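Long-range contact in aldose 1-epimerase (Escherichia coli, PDB 3NRE), which probably interconverts the alpha and beta anomers of aldose sugars: residues E77-Y82 against E172-G177. Numbering follows the deposited sequence.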
loop_
_atom_site.group_PDB
_atom_site.type_symbol
_atom_site.label_atom_id
_atom_site.label_comp_id
_atom_site.label_asym_id
_atom_site.label_seq_id
_atom_site.Cartn_x
_atom_site.Cartn_y
_atom_site.Cartn_z
ATOM N N GLU A 77 3.109 15.732 9.516
ATOM C CA GLU A 77 2.727 16.621 10.621
ATOM C C GLU A 77 1.585 16.050 11.450
ATOM O O GLU A 77 1.501 16.305 12.649
ATOM C CB GLU A 77 2.332 18.010 10.091
ATOM C CG GLU A 77 1.123 18.004 9.164
ATOM N N TRP A 78 0.728 15.268 10.799
ATOM C CA TRP A 78 -0.510 14.780 11.384
ATOM C C TRP A 78 -0.444 13.442 12.127
ATOM O O TRP A 78 -1.490 12.983 12.601
ATOM C CB TRP A 78 -1.599 14.692 10.283
ATOM C CG TRP A 78 -1.254 13.968 9.025
ATOM C CD1 TRP A 78 -0.796 14.532 7.856
ATOM C CD2 TRP A 78 -1.380 12.563 8.755
ATOM N NE1 TRP A 78 -0.606 13.585 6.917
ATOM C CE2 TRP A 78 -0.974 12.364 7.412
ATOM C CE3 TRP A 78 -1.800 11.462 9.505
ATOM C CZ2 TRP A 78 -0.929 11.124 6.827
ATOM C CZ3 TRP A 78 -1.773 10.195 8.879
ATOM C CH2 TRP A 78 -1.371 10.061 7.563
ATOM N N ASP A 79 0.748 12.841 12.228
ATOM C CA ASP A 79 0.938 11.545 12.934
ATOM C C ASP A 79 2.221 11.636 13.790
ATOM O O ASP A 79 3.295 12.076 13.289
ATOM C CB ASP A 79 0.995 10.405 11.932
ATOM C CG ASP A 79 0.791 9.004 12.567
ATOM O OD1 ASP A 79 1.183 8.743 13.737
ATOM O OD2 ASP A 79 0.103 8.192 11.916
ATOM N N ALA A 80 2.119 11.268 15.068
ATOM C CA ALA A 80 3.272 11.167 15.959
ATOM C C ALA A 80 4.255 10.085 15.532
ATOM O O ALA A 80 5.462 10.168 15.825
ATOM C CB ALA A 80 2.852 10.936 17.436
ATOM N N HIS A 81 3.749 9.081 14.838
ATOM C CA HIS A 81 4.616 8.010 14.371
ATOM C C HIS A 81 5.069 8.219 12.949
ATOM O O HIS A 81 4.260 8.558 12.094
ATOM C CB HIS A 81 3.918 6.643 14.456
ATOM C CG HIS A 81 3.861 6.116 15.844
ATOM N ND1 HIS A 81 2.885 6.501 16.743
ATOM C CD2 HIS A 81 4.728 5.332 16.530
ATOM C CE1 HIS A 81 3.153 5.952 17.915
ATOM N NE2 HIS A 81 4.237 5.208 17.804
ATOM N N TYR A 82 6.351 7.966 12.739
ATOM C CA TYR A 82 6.892 7.760 11.401
ATOM C C TYR A 82 6.008 6.736 10.714
ATOM O O TYR A 82 5.690 5.682 11.296
ATOM C CB TYR A 82 8.320 7.278 11.509
ATOM C CG TYR A 82 8.991 6.967 10.187
ATOM C CD1 TYR A 82 8.884 5.716 9.620
ATOM C CD2 TYR A 82 9.783 7.897 9.558
ATOM C CE1 TYR A 82 9.528 5.421 8.411
ATOM C CE2 TYR A 82 10.433 7.587 8.349
ATOM C CZ TYR A 82 10.308 6.354 7.820
ATOM O OH TYR A 82 11.001 6.012 6.648
ATOM N N GLU A 172 -4.822 2.944 20.679
ATOM C CA GLU A 172 -4.541 4.360 20.612
ATOM C C GLU A 172 -3.463 4.710 19.558
ATOM O O GLU A 172 -2.650 3.851 19.113
ATOM C CB GLU A 172 -4.164 4.865 22.015
ATOM C CG GLU A 172 -5.240 4.621 23.060
ATOM C CD GLU A 172 -5.165 3.230 23.790
ATOM O OE1 GLU A 172 -4.321 2.378 23.391
ATOM O OE2 GLU A 172 -5.924 3.019 24.753
ATOM N N GLN A 173 -3.476 5.980 19.111
ATOM C CA GLN A 173 -2.469 6.492 18.145
ATOM C C GLN A 173 -2.485 5.779 16.786
ATOM O O GLN A 173 -1.497 5.774 16.053
ATOM C CB GLN A 173 -1.069 6.415 18.742
ATOM C CG GLN A 173 -0.868 7.211 20.027
ATOM C CD GLN A 173 0.611 7.203 20.445
ATOM O OE1 GLN A 173 1.107 6.207 20.980
ATOM N NE2 GLN A 173 1.274 8.298 20.262
ATOM N N TRP A 174 -3.635 5.182 16.460
ATOM C CA TRP A 174 -3.814 4.463 15.185
ATOM C C TRP A 174 -2.984 3.214 15.060
ATOM O O TRP A 174 -2.799 2.700 13.974
ATOM C CB TRP A 174 -3.627 5.364 13.974
ATOM C CG TRP A 174 -4.518 6.474 13.961
ATOM C CD1 TRP A 174 -5.880 6.448 14.197
ATOM C CD2 TRP A 174 -4.171 7.813 13.743
ATOM N NE1 TRP A 174 -6.393 7.715 14.145
ATOM C CE2 TRP A 174 -5.359 8.581 13.864
ATOM C CE3 TRP A 174 -2.959 8.461 13.486
ATOM C CZ2 TRP A 174 -5.374 9.967 13.713
ATOM C CZ3 TRP A 174 -2.972 9.864 13.319
ATOM C CH2 TRP A 174 -4.169 10.593 13.445
ATOM N N LEU A 175 -2.472 2.714 16.179
ATOM C CA LEU A 175 -1.537 1.625 16.180
ATOM C C LEU A 175 -2.271 0.275 16.231
ATOM O O LEU A 175 -3.330 0.131 16.821
ATOM C CB LEU A 175 -0.612 1.677 17.427
ATOM C CG LEU A 175 0.425 2.815 17.482
ATOM C CD1 LEU A 175 1.092 2.913 18.814
ATOM C CD2 LEU A 175 1.445 2.704 16.373
ATOM N N ALA A 176 -1.658 -0.712 15.621
ATOM C CA ALA A 176 -2.068 -2.105 15.848
ATOM C C ALA A 176 -1.927 -2.526 17.313
ATOM O O ALA A 176 -0.884 -2.279 17.948
ATOM C CB ALA A 176 -1.270 -3.019 14.957
ATOM N N GLY A 177 -2.998 -3.115 17.848
ATOM C CA GLY A 177 -3.060 -3.609 19.218
ATOM C C GLY A 177 -2.977 -5.113 19.364
ATOM O O GLY A 177 -2.097 -5.747 18.784
HETATM O O HOH W 1 0.425 7.599 15.809
#
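L175 covers one face of the H81 imidazole with its CD2 methyl, a CH-pi contact 3.9 Å from the ring centroid and almost straight above it. It joins two loops of the antiparallel beta-sandwich characteristic of the galactose mutarotase clan: 77-82, between strands 68-71 and 93-97, and the turn leading into strand 176-180. H81 has CG anti to its carbonyl carbon (chi1 -76°), which sets the start of the ring beside the backbone N; its CE1 corner meets the Q173 amide, 3.7 Å from OE1, the two planes 69° apart. H81 NE2 takes a hydrogen bond from the backbone N of G60, while ND1, the other ring nitrogen, lies beside a bridging water. No direct hydrogen bond crosses the contact; the polar link is this water, donating to D79 OD1 and to the carbonyl O of Q173, 2.7 Å away, and lying 2.9 Å from H81 ND1. D79 OD1 also accepts from H81 N at 2.8 Å, closing an Asx turn, while OD2 forms a salt bridge with R57. An alanine in place of D79 would probably deprive R57 of this salt-bridge partner and leave H81 N and one water hydrogen without the OD1 acceptor. The D79 carboxylate lies at the edge of the W174 indole, planes 73° apart, with OD2 3.5 Å from CE3. Farther round that rim, the backbone O of W78 approaches W174 CZ3 to 3.5 Å.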